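Long-range contact in conserved hypothetical protein (Agrobacterium tumefaciens, PDB 2FEX), which is of unknown function but belongs to the DJ-1/PfpI superfamily and may, like some of its relatives, use a reactive cysteine: residues Arg91-Ala104 with Gly148-Phe161. Residues are numbered along the deposited sequence; the frame is centred on the assembly and turned at random.
Sequences RDRDRLVAGICAAA and GGVVTAAGSAPVSF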
ATOM      1  N   ARG A  91       7.297 -24.797   0.125  1.00 16.57           N
ATOM      2  CA  ARG A  91       8.050 -25.256   1.318  1.00 18.87           C
ATOM      3  C   ARG A  91       8.926 -26.449   0.983  1.00 19.25           C
ATOM      4  O   ARG A  91      10.070 -26.580   1.503  1.00 19.83           O
ATOM      5  CB  ARG A  91       7.104 -25.615   2.469  1.00 18.70           C
ATOM      6  CG  ARG A  91       6.504 -24.384   3.068  1.00 23.87           C
ATOM      7  CD  ARG A  91       7.541 -23.727   3.964  1.00 31.51           C
ATOM      8  NE  ARG A  91       7.736 -24.571   5.142  1.00 35.65           N
ATOM      9  CZ  ARG A  91       8.709 -24.435   6.035  1.00 40.39           C
ATOM     10  NH1 ARG A  91       9.665 -23.515   5.875  1.00 37.07           N
ATOM     11  NH2 ARG A  91       8.721 -25.248   7.087  1.00 40.33           N
ATOM     12  N   ASP A  92       8.417 -27.339   0.131  1.00 19.00           N
ATOM     13  CA  ASP A  92       9.186 -28.554  -0.210  1.00 20.88           C
ATOM     14  C   ASP A  92      10.461 -28.198  -0.990  1.00 21.91           C
ATOM     15  O   ASP A  92      11.385 -28.977  -0.998  1.00 24.20           O
ATOM     16  CB  ASP A  92       8.341 -29.571  -0.988  1.00 19.68           C
ATOM     17  CG  ASP A  92       7.368 -30.330  -0.111  1.00 22.11           C
ATOM     18  OD1 ASP A  92       7.405 -30.191   1.140  1.00 23.17           O
ATOM     19  OD2 ASP A  92       6.525 -31.061  -0.686  1.00 23.72           O
ATOM     20  N   ARG A  93      10.492 -27.030  -1.629  1.00 21.76           N
ATOM     21  CA  ARG A  93      11.625 -26.522  -2.401  0.50 23.09           C
ATOM     22  C   ARG A  93      12.470 -25.585  -1.527  1.00 22.82           C
ATOM     23  O   ARG A  93      13.358 -24.893  -2.044  1.00 24.35           O
ATOM     24  CB  ARG A  93      11.092 -25.811  -3.674  0.50 23.26           C
ATOM     25  CG  ARG A  93      12.110 -25.147  -4.605  0.50 27.10           C
ATOM     26  CD  ARG A  93      13.089 -26.118  -5.306  0.50 27.08           C
ATOM     27  NE  ARG A  93      14.242 -25.403  -5.879  0.50 28.84           N
ATOM     28  CZ  ARG A  93      15.163 -24.760  -5.156  0.50 26.36           C
ATOM     29  NH1 ARG A  93      15.079 -24.720  -3.840  0.50 24.74           N
ATOM     30  NH2 ARG A  93      16.173 -24.134  -5.740  0.50 26.54           N
ATOM     31  N   ASP A  94      12.161 -25.543  -0.237  1.00 20.71           N
ATOM     32  CA  ASP A  94      12.853 -24.668   0.714  1.00 22.02           C
ATOM     33  C   ASP A  94      12.795 -23.203   0.285  1.00 19.96           C
ATOM     34  O   ASP A  94      13.766 -22.435   0.484  1.00 22.23           O
ATOM     35  CB  ASP A  94      14.329 -25.128   0.897  1.00 24.40           C
ATOM     36  CG  ASP A  94      14.435 -26.470   1.668  1.00 31.65           C
ATOM     37  OD1 ASP A  94      13.650 -26.675   2.644  1.00 38.02           O
ATOM     38  OD2 ASP A  94      15.322 -27.300   1.330  1.00 40.18           O
ATOM     39  N   ARG A  95      11.656 -22.796  -0.309  1.00 18.38           N
ATOM     40  CA  ARG A  95      11.468 -21.389  -0.598  1.00 16.13           C
ATOM     41  C   ARG A  95      10.777 -20.686   0.567  1.00 15.77           C
ATOM     42  O   ARG A  95       9.856 -21.237   1.196  1.00 15.70           O
ATOM     43  CB  ARG A  95      10.582 -21.167  -1.846  1.00 16.36           C
ATOM     44  CG  ARG A  95      11.072 -21.820  -3.108  1.00 16.43           C
ATOM     45  CD  ARG A  95      12.499 -21.373  -3.416  1.00 18.70           C
ATOM     46  NE  ARG A  95      12.806 -21.714  -4.784  1.00 19.07           N
ATOM     47  CZ  ARG A  95      13.998 -21.519  -5.324  1.00 27.98           C
ATOM     48  NH1 ARG A  95      15.006 -21.017  -4.579  1.00 29.40           N
ATOM     49  NH2 ARG A  95      14.204 -21.859  -6.587  1.00 30.40           N
ATOM     50  N   LEU A  96      11.175 -19.429   0.770  1.00 15.17           N
ATOM     51  CA  LEU A  96      10.506 -18.549   1.737  1.00 15.04           C
ATOM     52  C   LEU A  96       8.997 -18.513   1.493  1.00 16.02           C
ATOM     53  O   LEU A  96       8.582 -18.343   0.342  1.00 15.05           O
ATOM     54  CB  LEU A  96      11.034 -17.110   1.527  1.00 15.41           C
ATOM     55  CG  LEU A  96      10.352 -15.990   2.305  1.00 17.25           C
ATOM     56  CD1 LEU A  96      10.520 -16.300   3.821  1.00 21.44           C
ATOM     57  CD2 LEU A  96      11.043 -14.649   1.958  1.00 18.41           C
ATOM     58  N   VAL A  97       8.206 -18.662   2.553  1.00 14.11           N
ATOM     59  CA  VAL A  97       6.739 -18.444   2.452  1.00 13.73           C
ATOM     60  C   VAL A  97       6.397 -17.342   3.476  1.00 13.78           C
ATOM     61  O   VAL A  97       6.850 -17.460   4.611  1.00 13.57           O
ATOM     62  CB  VAL A  97       5.934 -19.723   2.719  1.00 15.71           C
ATOM     63  CG1 VAL A  97       4.445 -19.403   2.793  1.00 16.81           C
ATOM     64  CG2 VAL A  97       6.192 -20.691   1.567  1.00 15.79           C
ATOM     65  N   ALA A  98       5.677 -16.287   3.082  1.00 13.04           N
ATOM     66  CA  ALA A  98       5.462 -15.135   4.004  1.00 12.37           C
ATOM     67  C   ALA A  98       3.960 -14.870   3.950  1.00 13.25           C
ATOM     68  O   ALA A  98       3.356 -14.837   2.832  1.00 14.20           O
ATOM     69  CB  ALA A  98       6.188 -13.898   3.519  1.00 13.13           C
ATOM     70  N   GLY A  99       3.364 -14.641   5.115  1.00 12.79           N
ATOM     71  CA  GLY A  99       1.934 -14.324   5.169  1.00 11.87           C
ATOM     72  C   GLY A  99       1.698 -13.263   6.215  1.00 12.73           C
ATOM     73  O   GLY A  99       2.285 -13.313   7.297  1.00 12.89           O
ATOM     74  N   ILE A 100       0.829 -12.308   5.859  1.00 10.74           N
ATOM     75  CA  ILE A 100       0.510 -11.188   6.762  1.00 11.51           C
ATOM     76  C   ILE A 100      -1.004 -11.147   7.037  1.00 13.31           C
ATOM     77  O   ILE A 100      -1.881 -11.506   6.150  1.00 13.51           O
ATOM     78  CB  ILE A 100       1.081  -9.878   6.168  1.00 11.86           C
ATOM     79  CG1 ILE A 100       0.683  -8.671   7.044  1.00 11.81           C
ATOM     80  CG2 ILE A 100       0.544  -9.683   4.699  1.00 10.61           C
ATOM     81  CD1 ILE A 100       1.582  -7.407   6.721  1.00 12.15           C
ATOM     82  N   CYS A 101      -1.328 -10.736   8.251  1.00 12.27           N
ATOM     83  CA  CYS A 101      -2.719 -10.452   8.631  1.00 14.02           C
ATOM     84  C   CYS A 101      -3.564 -11.763   8.516  1.00 13.51           C
ATOM     85  O   CYS A 101      -3.133 -12.844   9.009  1.00 12.58           O
ATOM     86  CB  CYS A 101      -3.248  -9.291   7.725  1.00 15.08           C
ATOM     87  SG  CYS A 101      -4.819  -8.501   8.184  1.00 17.00           S
ATOM     88  N   ALA A 102      -4.734 -11.699   7.853  1.00 12.68           N
ATOM     89  CA  ALA A 102      -5.559 -12.939   7.750  1.00 13.01           C
ATOM     90  C   ALA A 102      -4.804 -14.056   7.053  1.00 12.76           C
ATOM     91  O   ALA A 102      -5.049 -15.273   7.313  1.00 14.87           O
ATOM     92  CB  ALA A 102      -6.918 -12.661   7.044  1.00 14.10           C
ATOM     93  N   ALA A 103      -3.872 -13.671   6.162  1.00 11.60           N
ATOM     94  CA  ALA A 103      -3.077 -14.712   5.470  1.00 12.47           C
ATOM     95  C   ALA A 103      -2.109 -15.433   6.408  1.00 12.94           C
ATOM     96  O   ALA A 103      -1.727 -16.573   6.135  1.00 13.24           O
ATOM     97  CB  ALA A 103      -2.340 -14.112   4.227  1.00 13.53           C
ATOM     98  N   ALA A 104      -1.675 -14.755   7.467  1.00 13.47           N
ATOM     99  CA  ALA A 104      -0.830 -15.460   8.456  1.00 12.59           C
ATOM    100  C   ALA A 104      -1.623 -16.569   9.130  1.00 14.15           C
ATOM    101  O   ALA A 104      -1.096 -17.653   9.327  1.00 12.67           O
ATOM    102  CB  ALA A 104      -0.272 -14.485   9.536  1.00 13.00           C
ATOM    103  N   GLY A 148      12.778 -20.288  10.313  1.00 20.19           N
ATOM    104  CA  GLY A 148      12.621 -21.514   9.542  1.00 20.21           C
ATOM    105  C   GLY A 148      12.123 -21.326   8.116  1.00 20.65           C
ATOM    106  O   GLY A 148      11.511 -22.242   7.568  1.00 21.89           O
ATOM    107  N   GLY A 149      12.411 -20.165   7.528  1.00 19.09           N
ATOM    108  CA  GLY A 149      11.952 -19.850   6.145  1.00 18.94           C
ATOM    109  C   GLY A 149      10.504 -19.436   6.058  1.00 17.32           C
ATOM    110  O   GLY A 149       9.904 -19.464   4.977  1.00 16.84           O
ATOM    111  N   VAL A 150       9.917 -19.040   7.190  1.00 15.07           N
ATOM    112  CA  VAL A 150       8.546 -18.559   7.196  1.00 14.23           C
ATOM    113  C   VAL A 150       8.532 -17.184   7.864  1.00 15.22           C
ATOM    114  O   VAL A 150       9.030 -16.993   8.985  1.00 14.24           O
ATOM    115  CB  VAL A 150       7.643 -19.543   8.028  1.00 14.53           C
ATOM    116  CG1 VAL A 150       6.192 -18.991   8.183  1.00 17.51           C
ATOM    117  CG2 VAL A 150       7.627 -20.940   7.366  1.00 15.40           C
ATOM    118  N   VAL A 151       7.950 -16.216   7.174  1.00 12.83           N
ATOM    119  CA  VAL A 151       7.815 -14.877   7.718  1.00 13.48           C
ATOM    120  C   VAL A 151       6.309 -14.622   7.962  1.00 13.20           C
ATOM    121  O   VAL A 151       5.462 -14.877   7.088  1.00 12.70           O
ATOM    122  CB  VAL A 151       8.352 -13.821   6.724  1.00 13.85           C
ATOM    123  CG1 VAL A 151       7.988 -12.384   7.211  1.00 15.20           C
ATOM    124  CG2 VAL A 151       9.919 -13.971   6.633  1.00 15.69           C
ATOM    125  N   THR A 152       5.978 -14.113   9.141  1.00 13.40           N
ATOM    126  CA  THR A 152       4.605 -13.791   9.467  1.00 12.87           C
ATOM    127  C   THR A 152       4.530 -12.392  10.113  1.00 13.63           C
ATOM    128  O   THR A 152       5.501 -11.900  10.660  1.00 13.37           O
ATOM    129  CB  THR A 152       3.971 -14.864  10.411  1.00 13.10           C
ATOM    130  OG1 THR A 152       4.855 -15.066  11.529  1.00 13.62           O
ATOM    131  CG2 THR A 152       3.717 -16.193   9.612  1.00 14.36           C
ATOM    132  N   ALA A 153       3.347 -11.777  10.011  1.00 12.42           N
ATOM    133  CA  ALA A 153       3.088 -10.456  10.593  1.00 12.48           C
ATOM    134  C   ALA A 153       1.614 -10.218  10.719  1.00 13.05           C
ATOM    135  O   ALA A 153       0.794 -10.843  10.028  1.00 12.61           O
ATOM    136  CB  ALA A 153       3.671  -9.391   9.671  1.00 13.24           C
ATOM    137  N   ALA A 154       1.299  -9.280  11.621  1.00 13.63           N
ATOM    138  CA  ALA A 154      -0.069  -8.780  11.747  1.00 12.46           C
ATOM    139  C   ALA A 154      -0.237  -7.773  10.573  1.00 12.55           C
ATOM    140  O   ALA A 154       0.775  -7.216  10.059  1.00 12.48           O
ATOM    141  CB  ALA A 154      -0.178  -8.070  13.061  1.00 12.16           C
ATOM    142  N   GLY A 155      -1.489  -7.494  10.243  1.00 13.52           N
ATOM    143  CA  GLY A 155      -1.794  -6.494   9.228  1.00 12.98           C
ATOM    144  C   GLY A 155      -1.274  -5.109   9.600  1.00 13.32           C
ATOM    145  O   GLY A 155      -1.047  -4.291   8.713  1.00 14.04           O
ATOM    146  N   SER A 156      -1.088  -4.865  10.904  1.00 12.90           N
ATOM    147  CA  SER A 156      -0.539  -3.577  11.373  1.00 13.44           C
ATOM    148  C   SER A 156       0.984  -3.418  11.148  1.00 13.81           C
ATOM    149  O   SER A 156       1.556  -2.363  11.514  1.00 13.71           O
ATOM    150  CB  SER A 156      -0.814  -3.458  12.888  1.00 13.36           C
ATOM    151  OG  SER A 156      -0.342  -4.648  13.546  1.00 15.80           O
ATOM    152  N   ALA A 157       1.647  -4.461  10.618  1.00 12.21           N
ATOM    153  CA  ALA A 157       3.129  -4.434  10.537  1.00 13.86           C
ATOM    154  C   ALA A 157       3.628  -4.599   9.080  1.00 13.65           C
ATOM    155  O   ALA A 157       4.493  -5.455   8.836  1.00 13.41           O
ATOM    156  CB  ALA A 157       3.734  -5.547  11.424  1.00 14.11           C
ATOM    157  N   PRO A 158       3.129  -3.765   8.152  1.00 13.35           N
ATOM    158  CA  PRO A 158       3.590  -3.945   6.774  1.00 13.35           C
ATOM    159  C   PRO A 158       5.076  -3.651   6.569  1.00 13.87           C
ATOM    160  O   PRO A 158       5.694  -4.218   5.655  1.00 13.87           O
ATOM    161  CB  PRO A 158       2.711  -2.949   5.977  1.00 13.55           C
ATOM    162  CG  PRO A 158       2.375  -1.831   6.968  1.00 14.41           C
ATOM    163  CD  PRO A 158       2.193  -2.615   8.287  1.00 12.97           C
ATOM    164  N   VAL A 159       5.636  -2.733   7.363  1.00 12.93           N
ATOM    165  CA  VAL A 159       7.045  -2.362   7.150  1.00 13.10           C
ATOM    166  C   VAL A 159       7.966  -3.507   7.561  1.00 13.32           C
ATOM    167  O   VAL A 159       8.829  -3.905   6.798  1.00 13.19           O
ATOM    168  CB  VAL A 159       7.402  -1.056   7.861  1.00 13.23           C
ATOM    169  CG1 VAL A 159       8.880  -0.720   7.519  1.00 14.57           C
ATOM    170  CG2 VAL A 159       6.408   0.041   7.383  1.00 15.50           C
ATOM    171  N   SER A 160       7.808  -4.030   8.785  1.00 13.26           N
ATOM    172  CA  SER A 160       8.691  -5.093   9.231  1.00 14.71           C
ATOM    173  C   SER A 160       8.439  -6.397   8.429  1.00 12.96           C
ATOM    174  O   SER A 160       9.359  -7.183   8.255  1.00 14.16           O
ATOM    175  CB  SER A 160       8.598  -5.335  10.731  1.00 16.23           C
ATOM    176  OG  SER A 160       7.258  -5.613  11.124  1.00 14.94           O
ATOM    177  N   PHE A 161       7.216  -6.547   7.932  1.00 12.93           N
ATOM    178  CA  PHE A 161       6.922  -7.692   7.028  1.00 12.17           C
ATOM    179  C   PHE A 161       7.857  -7.582   5.801  1.00 12.88           C
ATOM    180  O   PHE A 161       8.568  -8.560   5.441  1.00 13.14           O
ATOM    181  CB  PHE A 161       5.464  -7.626   6.594  1.00 12.29           C
ATOM    182  CG  PHE A 161       4.995  -8.843   5.798  1.00 12.12           C
ATOM    183  CD1 PHE A 161       5.084 -10.126   6.324  1.00 11.68           C
ATOM    184  CD2 PHE A 161       4.425  -8.643   4.526  1.00 13.03           C
ATOM    185  CE1 PHE A 161       4.539 -11.242   5.594  1.00 12.15           C
ATOM    186  CE2 PHE A 161       3.879  -9.758   3.782  1.00 11.85           C
ATOM    187  CZ  PHE A 161       3.997 -11.053   4.313  1.00 13.22           C
TER
HETATM  188  O   HOH W   1      10.109 -21.915   3.783  1.00 28.33           O
HETATM  189  O   HOH W   2      10.726 -24.712   8.648  1.00 34.03           O
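I100 lies against one face of the F161 ring, its CB 3.6 Å from the ring centroid and 10° off the normal, a CH-pi contact, while its CG2 meets F161 CE2. With CG1 anti to the backbone N (chi1 176°), the rest of the side chain runs on past A153 CB to P158 CA, at the start of helix 158-168. A98 CB meets F161 CZ at 3.7 Å, and L96 CD1 touches V151 CG2; L96, A98, I100, V151 and A153 lie on the face that this helix covers. Beneath them, strands 96-100 and 150-153 run parallel, joined by five backbone hydrogen bonds, donated in turn from both sides, from V97 N to G149 O through to C101 N to A153 O (2.8 Å). At the other end, R91, bent at chi2 and chi3, gives NH1 to G148 O (2.8 Å) in the guanidinium plane, with V150 CG2 over one face; a water links NH1 to R95 O and G149 O. C101, with positive phi (62°), packs CB tightly on G155 CA (3.5 Å), and G155 N is hydrogen-bonded to N121 OD1. This sharp strand-to-helix turn, at the C-terminal ends of parallel strands in a mixed sheet, is consistent with the nucleophile elbow of the DJ-1/PfpI fold.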